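Local coordinates for protein cysteine desulfurase (Thermococcus onnurineus, PDB 5B89) that probably catalyses the pyridoxal-phosphate-dependent removal of sulfur from L-cysteine, passing it to a sulfur carrier and releasing L-alanine, at residues 132-137 / 183-188; 333-338 / 384-389; 61-66 / 79-84. All coordinates share one frame; numbering follows the deposited sequence.

Interaction 1: 132-137 / 183-188; sequences YEHHSD and VSNALG. With PLP (pyridoxal-5'-phosphate), chain G; ALA (alanine), chain H.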
loop_
_atom_site.group_PDB
_atom_site.type_symbol
_atom_site.label_atom_id
_atom_site.label_comp_id
_atom_site.label_asym_id
_atom_site.label_seq_id
_atom_site.Cartn_x
_atom_site.Cartn_y
_atom_site.Cartn_z
ATOM N N TYR B 132 4.932 13.613 22.337
ATOM C CA TYR B 132 6.044 13.490 21.430
ATOM C C TYR B 132 5.743 12.716 20.176
ATOM O O TYR B 132 6.635 12.334 19.458
ATOM C CB TYR B 132 7.205 12.790 22.137
ATOM C CG TYR B 132 7.508 13.187 23.563
ATOM C CD1 TYR B 132 8.159 14.349 23.853
ATOM C CD2 TYR B 132 7.230 12.361 24.576
ATOM C CE1 TYR B 132 8.470 14.698 25.148
ATOM C CE2 TYR B 132 7.534 12.692 25.860
ATOM C CZ TYR B 132 8.148 13.879 26.139
ATOM O OH TYR B 132 8.419 14.185 27.419
ATOM N N GLU B 133 4.474 12.488 19.945
ATOM C CA GLU B 133 4.088 11.699 18.824
ATOM C C GLU B 133 4.417 12.228 17.427
ATOM O O GLU B 133 4.342 13.373 17.192
ATOM C CB GLU B 133 2.590 11.435 18.901
ATOM C CG GLU B 133 2.112 10.696 20.147
ATOM C CD GLU B 133 2.702 9.292 20.321
ATOM O OE1 GLU B 133 2.697 8.545 19.347
ATOM O OE2 GLU B 133 3.156 8.987 21.412
ATOM N N HIS B 134 4.758 11.312 16.532
ATOM C CA HIS B 134 4.928 11.604 15.128
ATOM C C HIS B 134 3.498 11.965 14.669
ATOM O O HIS B 134 2.558 11.500 15.246
ATOM C CB HIS B 134 5.438 10.332 14.436
ATOM C CG HIS B 134 5.444 10.365 12.947
ATOM N ND1 HIS B 134 6.597 10.425 12.207
ATOM C CD2 HIS B 134 4.444 10.242 12.064
ATOM C CE1 HIS B 134 6.294 10.381 10.929
ATOM N NE2 HIS B 134 4.996 10.272 10.817
ATOM N N HIS B 135 3.379 12.764 13.632
ATOM C CA HIS B 135 2.087 13.249 13.145
ATOM C C HIS B 135 1.141 12.096 12.820
ATOM O O HIS B 135 -0.113 12.263 12.951
ATOM C CB HIS B 135 2.251 14.143 11.973
ATOM C CG HIS B 135 3.056 15.390 12.289
ATOM N ND1 HIS B 135 3.803 16.055 11.342
ATOM C CD2 HIS B 135 3.286 15.993 13.468
ATOM C CE1 HIS B 135 4.420 17.093 11.932
ATOM N NE2 HIS B 135 4.177 17.038 13.224
ATOM N N SER B 136 1.629 10.950 12.384
ATOM C CA SER B 136 0.736 9.845 12.047
ATOM C C SER B 136 0.073 9.206 13.252
ATOM O O SER B 136 -0.902 8.582 13.114
ATOM C CB SER B 136 1.440 8.788 11.231
ATOM O OG SER B 136 1.733 9.262 9.967
ATOM N N ASP B 137 0.633 9.411 14.420
ATOM C CA ASP B 137 0.019 8.930 15.662
ATOM C C ASP B 137 -0.593 10.091 16.452
ATOM O O ASP B 137 -0.780 9.952 17.605
ATOM C CB ASP B 137 0.962 8.120 16.554
ATOM C CG ASP B 137 0.195 7.250 17.599
ATOM O OD1 ASP B 137 -0.913 6.871 17.298
ATOM O OD2 ASP B 137 0.726 6.999 18.668
ATOM N N VAL B 183 9.059 4.166 20.535
ATOM C CA VAL B 183 10.267 5.011 20.404
ATOM C C VAL B 183 9.945 6.230 19.626
ATOM O O VAL B 183 9.329 6.202 18.602
ATOM C CB VAL B 183 11.343 4.194 19.624
ATOM C CG1 VAL B 183 12.640 5.045 19.348
ATOM C CG2 VAL B 183 11.712 2.921 20.360
ATOM N N SER B 184 10.426 7.407 20.102
ATOM C CA SER B 184 10.347 8.644 19.423
ATOM C C SER B 184 11.328 8.759 18.234
ATOM O O SER B 184 12.507 8.571 18.474
ATOM C CB SER B 184 10.668 9.769 20.381
ATOM O OG SER B 184 10.769 11.002 19.651
ATOM N N ASN B 185 10.826 9.090 17.052
ATOM C CA ASN B 185 11.666 9.249 15.875
ATOM C C ASN B 185 12.483 10.526 15.913
ATOM O O ASN B 185 13.311 10.700 15.070
ATOM C CB ASN B 185 10.778 9.231 14.632
ATOM C CG ASN B 185 9.843 10.426 14.562
ATOM O OD1 ASN B 185 9.079 10.697 15.531
ATOM N ND2 ASN B 185 9.875 11.130 13.456
ATOM N N ALA B 186 12.163 11.482 16.770
ATOM C CA ALA B 186 12.901 12.733 16.845
ATOM C C ALA B 186 13.849 12.744 17.983
ATOM O O ALA B 186 14.977 13.279 17.829
ATOM C CB ALA B 186 11.929 13.903 17.004
ATOM N N LEU B 187 13.432 12.299 19.166
ATOM C CA LEU B 187 14.245 12.231 20.326
ATOM C C LEU B 187 14.974 10.957 20.650
ATOM O O LEU B 187 15.998 10.954 21.334
ATOM C CB LEU B 187 13.419 12.531 21.620
ATOM C CG LEU B 187 12.734 13.871 21.586
ATOM C CD1 LEU B 187 11.724 14.005 22.727
ATOM C CD2 LEU B 187 13.806 14.961 21.786
ATOM N N GLY B 188 14.515 9.815 20.116
ATOM C CA GLY B 188 15.077 8.536 20.460
ATOM C C GLY B 188 14.752 7.950 21.819
ATOM O O GLY B 188 15.206 6.895 22.174
HETATM N N1 PLP G . 5.593 6.734 13.754
HETATM C C2 PLP G . 6.918 6.768 14.064
HETATM C C2A PLP G . 7.384 6.762 15.504
HETATM C C3 PLP G . 7.815 6.852 12.985
HETATM O O3 PLP G . 9.148 6.884 13.237
HETATM C C4 PLP G . 7.336 6.815 11.650
HETATM C C4A PLP G . 8.392 6.975 10.486
HETATM C C5 PLP G . 5.938 6.695 11.440
HETATM C C6 PLP G . 5.057 6.674 12.500
HETATM C C5A PLP G . 5.418 6.702 10.006
HETATM O O4P PLP G . 5.861 5.483 9.336
HETATM P P PLP G . 5.450 5.444 7.843
HETATM O O1P PLP G . 6.060 4.216 7.362
HETATM O O2P PLP G . 6.076 6.692 7.215
HETATM O O3P PLP G . 3.997 5.509 7.762
HETATM N N ALA H . 9.258 8.199 10.776
HETATM C CA ALA H . 10.299 8.643 9.724
HETATM C C ALA H . 11.049 9.977 9.954
HETATM O O ALA H . 11.050 10.401 11.135
HETATM C CB ALA H . 9.815 8.688 8.261
HETATM O OXT ALA H . 11.755 10.614 9.088
HETATM O O HOH W 1 8.812 11.779 17.980
#
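Ser184 OG is gripped by three groups and faces Tyr132 O through a water. Ser184 OG accepts from Leu187 N at 3.0 Å, nearly straight at 166°, and less directly from Ala186 N, forming an ST turn and an ST motif. It donates to the water. The water in turn donates to Tyr132 O and to Asn185 OD1, each 2.7 Å from the water O. This bridge joins the two loops, which have no direct hydrogen bond.

The OD1 bond helps fix the amide of Asn185, whose other end faces the substrate site. Asn185 ND2 donates to the bound alanine O at 2.7 Å and also bonds to His375 O. The same ND2 lies in the plane of the His134 ring, at its edge, with the amide turned 59° from the ring. One face of that ring lies over the PLP ring, with PLP C5 3.7 Å above its centre. Beyond the water, Leu187 CD1 packs on Tyr132 CD1 at 3.8 Å, while Tyr132 OH bonds to Asp158 O.

The alanine N is 1.5 Å from PLP C4A, so a covalent adduct occupies the site. One loop lies over the cofactor ring, and the other binds the alanine carboxylate.

Interaction 2: 333-338 / 384-389; sequences PWYGPR and LGINGT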
loop_
_atom_site.group_PDB
_atom_site.type_symbol
_atom_site.label_atom_id
_atom_site.label_comp_id
_atom_site.label_asym_id
_atom_site.label_seq_id
_atom_site.Cartn_x
_atom_site.Cartn_y
_atom_site.Cartn_z
ATOM N N PRO B 333 25.224 20.400 21.286
ATOM C CA PRO B 333 24.084 19.873 22.051
ATOM C C PRO B 333 23.276 18.745 21.382
ATOM O O PRO B 333 23.033 18.829 20.230
ATOM C CB PRO B 333 23.206 21.090 22.243
ATOM C CG PRO B 333 23.411 21.871 21.049
ATOM C CD PRO B 333 24.888 21.834 20.885
ATOM N N TRP B 334 22.901 17.741 22.153
ATOM C CA TRP B 334 22.104 16.646 21.647
ATOM C C TRP B 334 20.896 16.444 22.541
ATOM O O TRP B 334 20.910 16.797 23.692
ATOM C CB TRP B 334 22.928 15.372 21.421
ATOM C CG TRP B 334 23.656 14.844 22.571
ATOM C CD1 TRP B 334 24.913 15.171 22.950
ATOM C CD2 TRP B 334 23.203 13.898 23.521
ATOM N NE1 TRP B 334 25.265 14.501 24.036
ATOM C CE2 TRP B 334 24.225 13.711 24.429
ATOM C CE3 TRP B 334 22.039 13.172 23.681
ATOM C CZ2 TRP B 334 24.129 12.838 25.450
ATOM C CZ3 TRP B 334 21.948 12.328 24.711
ATOM C CH2 TRP B 334 22.970 12.160 25.582
ATOM N N TYR B 335 19.865 15.863 21.953
ATOM C CA TYR B 335 18.582 15.715 22.568
ATOM C C TYR B 335 18.228 14.300 22.954
ATOM O O TYR B 335 18.858 13.377 22.580
ATOM C CB TYR B 335 17.513 16.344 21.669
ATOM C CG TYR B 335 17.856 17.746 21.189
ATOM C CD1 TYR B 335 17.614 18.829 21.966
ATOM C CD2 TYR B 335 18.416 17.962 19.957
ATOM C CE1 TYR B 335 17.948 20.103 21.541
ATOM C CE2 TYR B 335 18.768 19.216 19.542
ATOM C CZ TYR B 335 18.518 20.285 20.335
ATOM O OH TYR B 335 18.836 21.533 19.936
ATOM N N GLY B 336 17.210 14.204 23.767
ATOM C CA GLY B 336 16.798 12.913 24.250
ATOM C C GLY B 336 17.434 12.500 25.550
ATOM O O GLY B 336 18.165 13.182 26.159
ATOM N N PRO B 337 17.048 11.243 25.954
ATOM C CA PRO B 337 17.538 10.792 27.252
ATOM C C PRO B 337 19.038 10.610 27.430
ATOM O O PRO B 337 19.690 10.090 26.633
ATOM C CB PRO B 337 16.841 9.448 27.458
ATOM C CG PRO B 337 15.607 9.548 26.690
ATOM C CD PRO B 337 16.051 10.203 25.443
ATOM N N ARG B 338 19.524 11.045 28.573
ATOM C CA ARG B 338 20.908 10.854 28.944
ATOM C C ARG B 338 21.168 9.467 29.441
ATOM O O ARG B 338 22.239 9.027 29.342
ATOM C CB ARG B 338 21.289 11.798 30.061
ATOM C CG ARG B 338 21.805 13.121 29.649
ATOM C CD ARG B 338 20.995 13.723 28.558
ATOM N NE ARG B 338 21.796 14.666 27.853
ATOM C CZ ARG B 338 21.464 15.327 26.754
ATOM N NH1 ARG B 338 20.260 15.235 26.139
ATOM N NH2 ARG B 338 22.384 16.103 26.287
ATOM N N LEU B 384 10.382 21.844 22.839
ATOM C CA LEU B 384 11.777 22.134 23.142
ATOM C C LEU B 384 12.146 23.564 22.767
ATOM O O LEU B 384 13.200 24.016 23.148
ATOM C CB LEU B 384 12.715 21.113 22.423
ATOM C CG LEU B 384 12.961 19.830 23.194
ATOM C CD1 LEU B 384 11.658 19.145 23.613
ATOM C CD2 LEU B 384 13.745 18.877 22.355
ATOM N N GLY B 385 11.313 24.271 22.016
ATOM C CA GLY B 385 11.651 25.691 21.664
ATOM C C GLY B 385 12.693 25.774 20.539
ATOM O O GLY B 385 13.457 26.731 20.459
ATOM N N ILE B 386 12.737 24.773 19.654
ATOM C CA ILE B 386 13.672 24.738 18.528
ATOM C C ILE B 386 12.893 24.557 17.242
ATOM O O ILE B 386 11.672 24.233 17.278
ATOM C CB ILE B 386 14.704 23.657 18.687
ATOM C CG1 ILE B 386 14.021 22.288 18.769
ATOM C CG2 ILE B 386 15.534 23.885 19.926
ATOM C CD1 ILE B 386 14.966 21.105 18.842
ATOM N N ASN B 387 13.516 24.815 16.109
ATOM C CA ASN B 387 12.818 24.763 14.807
ATOM C C ASN B 387 12.907 23.374 14.181
ATOM O O ASN B 387 12.149 23.014 13.289
ATOM C CB ASN B 387 13.449 25.729 13.808
ATOM C CG ASN B 387 13.388 27.151 14.274
ATOM O OD1 ASN B 387 12.350 27.576 14.785
ATOM N ND2 ASN B 387 14.495 27.906 14.110
ATOM N N GLY B 388 13.919 22.648 14.619
ATOM C CA GLY B 388 14.227 21.348 14.107
ATOM C C GLY B 388 15.587 20.907 14.593
ATOM O O GLY B 388 16.189 21.555 15.376
ATOM N N THR B 389 16.024 19.761 14.107
ATOM C CA THR B 389 17.285 19.193 14.495
ATOM C C THR B 389 17.952 18.481 13.337
ATOM O O THR B 389 17.365 18.284 12.321
ATOM C CB THR B 389 17.124 18.097 15.606
ATOM O OG1 THR B 389 16.468 16.959 15.073
ATOM C CG2 THR B 389 16.337 18.566 16.785
#
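Tyr335 reaches across to Leu384, Ile386 and Thr389 and carries the whole contact. Its CG stands anti to the carbonyl carbon (chi1 -49°), which sends the ring out from the loop toward 384-389. At the root, CB packs against Leu187 of another loop. Further out the two sides of the ring meet different residues. Tyr335 CD1 meets Leu384 CD2 at 3.9 Å. CD2 and CE2 run past the methyl of Thr389, with Tyr335 CE2 3.7 Å from Thr389 CG2. Both neighbours slide alongside the tyrosine in the opposite direction.

Near the tip, Ile386 CD1 comes over one ring face. Ile386 CD1 sits 3.9 Å from Tyr335 CZ, offset toward the rim, and makes a CH-pi contact 24° off the ring normal. Tyr335 OH also touches the Ile386 methyls, but its polar partner is Asn350 ND2, which also bonds to Gly388 O. With the phenol ring of Tyr335 cut back to an alanine, the methyls of Leu384, Ile386 and Thr389 would probably face a gap and Asn350 ND2 would lose a partner.

Gly385 is the C-prime residue of the Schellman motif that ends helix 378-384. Tyr335 itself pairs through its backbone with Ser348. The contact thus packs the turn between helix 378-384 and strand 389-393 against residues 333-335, which pair with strand 346-349. Both strands belong to the mixed four-stranded sheet 38-39, 368-373, 389-393, 346-349, in the small domain of a fold-type I PLP enzyme.

Interaction 3: 61-66 / 79-84; sequences LKYRAN and THKYEE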
loop_
_atom_site.group_PDB
_atom_site.type_symbol
_atom_site.label_atom_id
_atom_site.label_comp_id
_atom_site.label_asym_id
_atom_site.label_seq_id
_atom_site.Cartn_x
_atom_site.Cartn_y
_atom_site.Cartn_z
ATOM N N LEU B 61 9.587 -12.888 -10.805
ATOM C CA LEU B 61 10.053 -13.605 -11.984
ATOM C C LEU B 61 9.782 -15.099 -12.060
ATOM O O LEU B 61 9.776 -15.643 -13.116
ATOM C CB LEU B 61 11.542 -13.335 -12.195
ATOM C CG LEU B 61 11.891 -11.886 -12.443
ATOM C CD1 LEU B 61 13.375 -11.716 -12.448
ATOM C CD2 LEU B 61 11.289 -11.360 -13.729
ATOM N N LYS B 62 9.528 -15.728 -10.920
ATOM C CA LYS B 62 9.306 -17.155 -10.860
ATOM C C LYS B 62 7.960 -17.683 -10.417
ATOM O O LYS B 62 7.624 -18.766 -10.763
ATOM C CB LYS B 62 10.425 -17.860 -10.065
ATOM C CG LYS B 62 11.826 -17.649 -10.606
ATOM C CD LYS B 62 12.801 -18.601 -9.923
ATOM C CE LYS B 62 14.248 -18.188 -10.044
ATOM N NZ LYS B 62 14.461 -17.343 -11.232
ATOM N N TYR B 63 7.196 -16.923 -9.652
ATOM C CA TYR B 63 5.886 -17.384 -9.229
ATOM C C TYR B 63 4.836 -16.284 -9.166
ATOM O O TYR B 63 4.051 -16.249 -8.329
ATOM C CB TYR B 63 5.915 -18.229 -7.925
ATOM C CG TYR B 63 6.448 -17.583 -6.661
ATOM C CD1 TYR B 63 7.756 -17.573 -6.397
ATOM C CD2 TYR B 63 5.595 -17.082 -5.722
ATOM C CE1 TYR B 63 8.261 -17.001 -5.255
ATOM C CE2 TYR B 63 6.079 -16.502 -4.584
ATOM C CZ TYR B 63 7.417 -16.464 -4.354
ATOM O OH TYR B 63 7.910 -15.902 -3.241
ATOM N N ARG B 64 4.889 -15.410 -10.139
ATOM C CA ARG B 64 4.030 -14.274 -10.200
ATOM C C ARG B 64 2.578 -14.609 -10.430
ATOM O O ARG B 64 2.218 -15.148 -11.450
ATOM C CB ARG B 64 4.576 -13.326 -11.292
ATOM C CG ARG B 64 3.859 -12.003 -11.405
ATOM C CD ARG B 64 4.033 -11.040 -10.245
ATOM N NE ARG B 64 3.499 -9.783 -10.709
ATOM C CZ ARG B 64 2.293 -9.315 -10.511
ATOM N NH1 ARG B 64 1.915 -8.259 -11.185
ATOM N NH2 ARG B 64 1.480 -9.857 -9.652
ATOM N N ALA B 65 1.746 -14.235 -9.474
ATOM C CA ALA B 65 0.343 -14.449 -9.569
ATOM C C ALA B 65 -0.350 -13.765 -8.431
ATOM O O ALA B 65 0.283 -13.365 -7.564
ATOM C CB ALA B 65 0.042 -15.948 -9.511
ATOM N N ASN B 66 -1.662 -13.705 -8.521
ATOM C CA ASN B 66 -2.505 -13.171 -7.496
ATOM C C ASN B 66 -2.779 -14.310 -6.483
ATOM O O ASN B 66 -2.544 -15.428 -6.766
ATOM C CB ASN B 66 -3.789 -12.530 -8.033
ATOM C CG ASN B 66 -4.223 -11.345 -7.198
ATOM O OD1 ASN B 66 -4.082 -11.366 -5.996
ATOM N ND2 ASN B 66 -4.789 -10.369 -7.818
ATOM N N THR B 79 -0.063 -17.770 -3.081
ATOM C CA THR B 79 -0.918 -17.829 -1.900
ATOM C C THR B 79 -0.108 -18.486 -0.753
ATOM O O THR B 79 -0.132 -17.941 0.383
ATOM C CB THR B 79 -2.203 -18.607 -2.145
ATOM O OG1 THR B 79 -2.932 -17.952 -3.161
ATOM C CG2 THR B 79 -3.026 -18.615 -0.920
ATOM N N HIS B 80 0.562 -19.598 -1.002
ATOM C CA HIS B 80 1.381 -20.225 0.086
ATOM C C HIS B 80 2.406 -19.289 0.582
ATOM O O HIS B 80 2.547 -19.155 1.828
ATOM C CB HIS B 80 2.032 -21.477 -0.459
ATOM C CG HIS B 80 3.235 -22.011 0.302
ATOM N ND1 HIS B 80 3.084 -22.736 1.470
ATOM C CD2 HIS B 80 4.571 -21.906 0.095
ATOM C CE1 HIS B 80 4.278 -23.038 1.951
ATOM N NE2 HIS B 80 5.199 -22.557 1.132
ATOM N N LYS B 81 3.161 -18.573 -0.274
ATOM C CA LYS B 81 4.218 -17.672 0.170
ATOM C C LYS B 81 3.592 -16.441 0.883
ATOM O O LYS B 81 4.216 -15.909 1.852
ATOM C CB LYS B 81 5.132 -17.248 -0.987
ATOM C CG LYS B 81 5.967 -18.414 -1.473
ATOM C CD LYS B 81 7.017 -18.875 -0.538
ATOM C CE LYS B 81 8.093 -17.936 -0.383
ATOM N NZ LYS B 81 9.216 -18.384 0.512
ATOM N N TYR B 82 2.455 -15.946 0.473
ATOM C CA TYR B 82 1.792 -14.825 1.145
ATOM C C TYR B 82 1.340 -15.231 2.570
ATOM O O TYR B 82 1.600 -14.515 3.521
ATOM C CB TYR B 82 0.594 -14.320 0.301
ATOM C CG TYR B 82 -0.163 -13.141 0.856
ATOM C CD1 TYR B 82 0.509 -11.930 1.076
ATOM C CD2 TYR B 82 -1.477 -13.180 1.177
ATOM C CE1 TYR B 82 -0.155 -10.866 1.537
ATOM C CE2 TYR B 82 -2.130 -12.055 1.682
ATOM C CZ TYR B 82 -1.415 -10.933 1.896
ATOM O OH TYR B 82 -2.036 -9.771 2.404
ATOM N N GLU B 83 0.705 -16.385 2.690
ATOM C CA GLU B 83 0.335 -16.949 4.024
ATOM C C GLU B 83 1.582 -17.184 4.817
ATOM O O GLU B 83 1.571 -16.869 6.064
ATOM C CB GLU B 83 -0.434 -18.237 3.804
ATOM C CG GLU B 83 -1.793 -18.086 3.216
ATOM C CD GLU B 83 -2.457 -19.448 2.919
ATOM O OE1 GLU B 83 -1.764 -20.525 2.905
ATOM O OE2 GLU B 83 -3.638 -19.393 2.571
ATOM N N GLU B 84 2.635 -17.771 4.282
ATOM C CA GLU B 84 3.923 -17.939 5.029
ATOM C C GLU B 84 4.400 -16.581 5.620
ATOM O O GLU B 84 4.895 -16.500 6.758
ATOM C CB GLU B 84 4.969 -18.617 4.220
ATOM C CG GLU B 84 6.312 -18.772 4.831
ATOM C CD GLU B 84 7.438 -19.092 3.827
ATOM O OE1 GLU B 84 7.924 -18.287 2.999
ATOM O OE2 GLU B 84 7.979 -20.251 3.926
#
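The chain leaves helix 50-62 at Tyr63 and draws nearer to helix 73-93, the CA atoms closing from 9.6 Å for Tyr63 and Lys81 to 7.5 Å for Asn66 and Thr79. The main side-chain contact is at the wider end. Tyr63 CG lies between the backbone N and the carbonyl carbon (chi1 60°), and the ring points across to the helix.

There it meets the aliphatic part of Lys81 at about a right angle. Tyr63 CE2 is 3.7 Å from Lys81 CG, with Lys81 CB close by. The lysine chain is bent at chi2 and chi3, so it curls round the phenol end. This brings Lys81 CE to 3.5 Å from Tyr63 OH. Its amine then leads away and forms a salt bridge one turn on, with Lys81 NZ 2.8 Å from Glu84 OE1. The carboxylate is met on its syn side, 21° out of its plane. Tyr63 also meets Tyr59 edge-to-face, and Ile295 of helix 291-307 packs on both Tyr63 and Lys81.

At the narrow end, Asn66 O and Thr79 OG1 come only to 4.4 Å and are not bonded to each other. Ser75 serves both: its OG bonds to Asn66 O, and its O bonds to Thr79 OG1. The CB of Asn66 points away from 79-84. Its ND2 bonds to Ala44 O of the second subunit and to Thr288 OG1, and Asn66 touches a bound alanine.

The contact has no hydrogen bond between its segments and is mainly methylene against phenol. Lysine methylenes pack against the phenol, while the lysine charge is probably balanced within its own helix by Glu84.

How the interactions relate
Interactions 1 and 2 are neighbours, and interaction 3 stands apart, about 35 Å from interaction 1 and 45 Å from interaction 2, centre to centre. Interaction 1 is wholly buried at the active site, and its chemistry is water-bridged and ligand-bound. Interaction 2 is partly buried and its contacts are almost all carbon against carbon. The two touch through Leu187 CD2, which packs on Leu384 CD2 at 4.0 Å and also reaches the 333-338 loop. Interaction 3 joins the chain just after helix 50-62 to helix 73-93. It too is buried, though centred about 26 Å from the chain centre, and mostly apolar. Interactions 1 and 3 both meet the second subunit; interaction 2 does not.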